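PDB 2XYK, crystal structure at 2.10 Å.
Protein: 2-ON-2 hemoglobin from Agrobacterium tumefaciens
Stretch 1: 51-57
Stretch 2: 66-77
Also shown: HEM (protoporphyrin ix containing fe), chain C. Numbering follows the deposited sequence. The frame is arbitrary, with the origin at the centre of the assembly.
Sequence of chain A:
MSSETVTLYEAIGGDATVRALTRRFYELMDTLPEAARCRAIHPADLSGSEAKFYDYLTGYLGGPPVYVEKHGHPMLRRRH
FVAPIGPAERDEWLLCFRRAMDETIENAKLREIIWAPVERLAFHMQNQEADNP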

# COMPACT_ATOMS: atom_id res chain seq x y z
N ALA A 51 0.44 10.52 1.13
CA ALA A 51 -0.11 10.85 2.45
C ALA A 51 -1.24 9.88 2.83
O ALA A 51 -1.26 9.35 3.93
CB ALA A 51 -0.62 12.32 2.48
N LYS A 52 -2.18 9.66 1.90
CA LYS A 52 -3.34 8.80 2.17
C LYS A 52 -2.95 7.33 2.38
O LYS A 52 -3.47 6.68 3.30
CB LYS A 52 -4.39 8.95 1.08
CG LYS A 52 -5.10 10.29 1.08
CD LYS A 52 -6.21 10.32 0.08
CE LYS A 52 -5.66 10.31 -1.31
NZ LYS A 52 -6.66 10.76 -2.35
N PHE A 53 -2.05 6.81 1.55
CA PHE A 53 -1.64 5.40 1.64
C PHE A 53 -0.85 5.16 2.92
O PHE A 53 -1.05 4.16 3.59
CB PHE A 53 -0.85 4.96 0.40
CG PHE A 53 -0.78 3.46 0.20
CD1 PHE A 53 -1.83 2.63 0.61
CD2 PHE A 53 0.33 2.87 -0.39
CE1 PHE A 53 -1.78 1.23 0.42
CE2 PHE A 53 0.41 1.47 -0.58
CZ PHE A 53 -0.64 0.66 -0.20
N TYR A 54 0.02 6.10 3.26
CA TYR A 54 0.76 6.04 4.51
C TYR A 54 -0.20 5.99 5.71
O TYR A 54 -0.02 5.15 6.59
CB TYR A 54 1.74 7.23 4.56
CG TYR A 54 2.19 7.64 5.93
CD1 TYR A 54 3.21 6.93 6.61
CD2 TYR A 54 1.62 8.75 6.54
CE1 TYR A 54 3.61 7.33 7.90
CE2 TYR A 54 2.01 9.15 7.80
CZ TYR A 54 3.00 8.45 8.48
OH TYR A 54 3.36 8.90 9.72
N ASP A 55 -1.22 6.87 5.73
CA ASP A 55 -2.23 6.86 6.80
C ASP A 55 -3.04 5.56 6.78
O ASP A 55 -3.33 5.00 7.84
CB ASP A 55 -3.24 8.02 6.65
CG ASP A 55 -2.67 9.38 7.05
OD1 ASP A 55 -1.54 9.45 7.62
OD2 ASP A 55 -3.35 10.39 6.74
N TYR A 56 -3.42 5.10 5.58
CA TYR A 56 -4.16 3.85 5.44
C TYR A 56 -3.33 2.69 5.99
O TYR A 56 -3.84 1.87 6.73
CB TYR A 56 -4.57 3.54 3.99
CG TYR A 56 -5.27 2.18 3.89
CD1 TYR A 56 -6.62 2.08 4.15
CD2 TYR A 56 -4.55 1.00 3.63
CE1 TYR A 56 -7.28 0.84 4.13
CE2 TYR A 56 -5.21 -0.27 3.60
CZ TYR A 56 -6.58 -0.31 3.84
OH TYR A 56 -7.28 -1.49 3.82
N LEU A 57 -2.05 2.63 5.63
CA LEU A 57 -1.22 1.50 6.06
C LEU A 57 -0.90 1.54 7.57
O LEU A 57 -0.83 0.50 8.22
CB LEU A 57 0.06 1.41 5.22
CG LEU A 57 -0.08 0.78 3.83
CD1 LEU A 57 1.29 0.88 3.14
CD2 LEU A 57 -0.54 -0.68 3.87
N VAL A 66 -5.43 6.45 11.76
CA VAL A 66 -5.32 7.81 11.22
C VAL A 66 -6.10 8.02 9.91
O VAL A 66 -6.63 9.12 9.66
CB VAL A 66 -3.82 8.24 11.01
CG1 VAL A 66 -3.73 9.64 10.41
CG2 VAL A 66 -3.09 8.22 12.31
N TYR A 67 -6.17 6.98 9.08
CA TYR A 67 -6.89 7.10 7.82
C TYR A 67 -8.39 7.24 8.12
O TYR A 67 -9.06 8.14 7.62
CB TYR A 67 -6.63 5.87 6.92
CG TYR A 67 -7.41 5.95 5.65
CD1 TYR A 67 -8.74 5.52 5.61
CD2 TYR A 67 -6.85 6.47 4.48
CE1 TYR A 67 -9.48 5.61 4.45
CE2 TYR A 67 -7.61 6.55 3.30
CZ TYR A 67 -8.91 6.13 3.32
OH TYR A 67 -9.67 6.21 2.18
N VAL A 68 -8.91 6.36 8.96
CA VAL A 68 -10.33 6.44 9.28
C VAL A 68 -10.71 7.77 9.97
O VAL A 68 -11.68 8.42 9.57
CB VAL A 68 -10.83 5.15 9.95
CG1 VAL A 68 -12.29 5.33 10.43
CG2 VAL A 68 -10.76 4.02 8.93
N GLU A 69 -9.89 8.20 10.92
CA GLU A 69 -10.05 9.52 11.57
C GLU A 69 -10.28 10.66 10.56
O GLU A 69 -11.12 11.51 10.79
CB GLU A 69 -8.83 9.84 12.42
CG GLU A 69 -9.15 10.58 13.70
CD GLU A 69 -7.91 11.16 14.38
OE1 GLU A 69 -6.83 10.50 14.33
OE2 GLU A 69 -8.03 12.28 14.95
N LYS A 70 -9.52 10.66 9.46
CA LYS A 70 -9.60 11.74 8.46
C LYS A 70 -10.69 11.53 7.41
O LYS A 70 -11.42 12.45 7.09
CB LYS A 70 -8.26 11.94 7.74
CG LYS A 70 -7.08 12.22 8.66
CD LYS A 70 -5.78 12.32 7.86
CE LYS A 70 -4.62 12.73 8.78
NZ LYS A 70 -3.42 12.76 7.92
N HIS A 71 -10.78 10.32 6.88
CA HIS A 71 -11.59 10.06 5.69
C HIS A 71 -12.81 9.17 5.97
O HIS A 71 -13.67 9.02 5.11
CB HIS A 71 -10.68 9.46 4.59
CG HIS A 71 -9.33 10.12 4.48
ND1 HIS A 71 -9.15 11.39 3.97
CD2 HIS A 71 -8.09 9.68 4.83
CE1 HIS A 71 -7.87 11.71 4.01
NE2 HIS A 71 -7.20 10.69 4.53
N GLY A 72 -12.90 8.58 7.17
CA GLY A 72 -14.04 7.71 7.50
C GLY A 72 -13.84 6.33 6.89
O GLY A 72 -12.72 5.91 6.69
N HIS A 73 -14.94 5.62 6.59
CA HIS A 73 -14.85 4.23 6.10
C HIS A 73 -14.04 4.07 4.81
O HIS A 73 -14.31 4.79 3.84
CB HIS A 73 -16.25 3.65 5.94
CG HIS A 73 -16.83 3.17 7.24
ND1 HIS A 73 -16.30 2.10 7.93
CD2 HIS A 73 -17.86 3.65 7.99
CE1 HIS A 73 -16.98 1.92 9.05
NE2 HIS A 73 -17.93 2.85 9.11
N PRO A 74 -13.01 3.17 4.81
CA PRO A 74 -12.20 3.04 3.59
C PRO A 74 -12.98 2.85 2.30
O PRO A 74 -12.73 3.59 1.35
CB PRO A 74 -11.27 1.86 3.89
CG PRO A 74 -11.11 1.93 5.42
CD PRO A 74 -12.51 2.30 5.88
N MET A 75 -13.92 1.89 2.26
CA MET A 75 -14.70 1.64 1.05
C MET A 75 -13.81 1.58 -0.21
O MET A 75 -14.12 2.22 -1.25
CB MET A 75 -15.79 2.71 0.88
CG MET A 75 -16.82 2.83 2.04
SD MET A 75 -17.66 1.27 2.40
CE MET A 75 -18.39 0.88 0.81
N LEU A 76 -12.71 0.83 -0.14
CA LEU A 76 -11.70 0.91 -1.22
C LEU A 76 -12.18 0.56 -2.63
O LEU A 76 -11.82 1.25 -3.58
CB LEU A 76 -10.43 0.16 -0.90
CG LEU A 76 -9.62 0.60 0.32
CD1 LEU A 76 -8.35 -0.25 0.39
CD2 LEU A 76 -9.30 2.09 0.26
N ARG A 77 -12.97 -0.49 -2.79
CA ARG A 77 -13.43 -0.84 -4.13
C ARG A 77 -14.20 0.33 -4.80
O ARG A 77 -13.99 0.64 -5.97
CB ARG A 77 -14.27 -2.13 -4.11
CG ARG A 77 -14.78 -2.50 -5.50
CD ARG A 77 -15.08 -3.97 -5.67
NE ARG A 77 -15.70 -4.16 -6.98
CZ ARG A 77 -15.04 -4.19 -8.13
NH1 ARG A 77 -13.72 -4.07 -8.16
NH2 ARG A 77 -15.70 -4.34 -9.28
CHA HEM C . -6.03 5.38 -3.92
CHB HEM C . -4.60 2.66 -7.77
CHC HEM C . -4.79 -1.28 -4.88
CHD HEM C . -5.03 1.59 -1.00
C1A HEM C . -5.70 4.97 -5.21
C2A HEM C . -5.76 5.79 -6.41
C3A HEM C . -5.38 5.06 -7.46
C4A HEM C . -5.04 3.73 -6.98
CMA HEM C . -5.29 5.47 -8.96
CAA HEM C . -6.21 7.28 -6.39
CBA HEM C . -5.01 8.11 -5.87
CGA HEM C . -5.38 9.43 -5.18
O1A HEM C . -6.57 9.71 -4.85
O2A HEM C . -4.45 10.23 -4.94
C1B HEM C . -4.56 1.33 -7.35
C2B HEM C . -4.29 0.14 -8.15
C3B HEM C . -4.35 -0.93 -7.33
C4B HEM C . -4.65 -0.46 -5.99
CMB HEM C . -3.98 0.09 -9.65
CAB HEM C . -4.15 -2.43 -7.66
CBB HEM C . -5.09 -3.12 -8.31
C1C HEM C . -4.83 -0.86 -3.58
C2C HEM C . -4.74 -1.71 -2.42
C3C HEM C . -4.79 -0.93 -1.33
C4C HEM C . -4.93 0.45 -1.78
CMC HEM C . -4.60 -3.25 -2.53
CAC HEM C . -4.74 -1.40 0.15
CBC HEM C . -3.71 -2.17 0.59
C1D HEM C . -5.41 2.86 -1.38
C2D HEM C . -5.82 3.95 -0.50
C3D HEM C . -6.13 5.12 -1.41
C4D HEM C . -5.89 4.64 -2.75
CMD HEM C . -5.90 3.91 1.05
CAD HEM C . -6.61 6.53 -1.00
CBD HEM C . -8.14 6.41 -1.00
CGD HEM C . -8.81 7.75 -0.81
O1D HEM C . -8.95 8.53 -1.79
O2D HEM C . -9.19 8.02 0.35
NA HEM C . -5.26 3.72 -5.59
NB HEM C . -4.75 0.92 -6.04
NC HEM C . -4.96 0.44 -3.17
ND HEM C . -5.46 3.32 -2.68
FE HEM C . -5.14 2.10 -4.35
O HOH W 1 -4.45 11.19 4.47
O HOH W 2 -3.25 2.43 -4.06

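The contact is a close packing of two helices that cross at 123° between their N-to-C directions, with axes 8.0 Å apart at nearest approach. The backbones come nearest at Asp55 and Tyr67: their CA atoms lie 4.8 Å apart, and Tyr67 CB sits 3.5 Å from Asp55 O and 3.5 Å from Tyr56 CA. The stem of Tyr67 thus presses straight onto the backbone of the first helix, and with chi1 at 177° (t) the ring leads off across that helix toward the heme, its CD2 3.6 Å from Lys52 O.

The Tyr67 ring then offers one face to Tyr56. The edge of Tyr56 meets it with centroids 5.6 Å apart and planes at 85°, a nearly perpendicular edge-to-face pair. Farther out, Tyr56 fills the hollow left where the second stretch turns after its helix: Pro74 CB approaches Tyr56 CE1 at 4.1 Å, and Leu76 CD1 lies 3.9 Å from Tyr56 CZ. Gly72, with positive phi, begins that turn.

Asp55 is the polar bump. Pointing toward the second helix and largely buried, it packs its CG 3.5 Å from Val66 CG1, while its OD2 accepts a hydrogen bond from Lys70 NZ at 2.6 Å, a salt bridge reached by an extended lysine. Water 1 donates to the same OD2 at 2.6 Å and hydrogen-bonds His71 NE2 at 2.8 Å, bridging Asp55 OD2 and His71 NE2, which lie 4.4 Å apart.

Heme completes the surface. Lys52 NZ reaches HEM O1A at 2.7 Å and HEM O1D at 3.2 Å, both as hydrogen bonds, while Tyr56 CB rests 3.2 Å from HEM CMD, so the first helix also lines the cofactor.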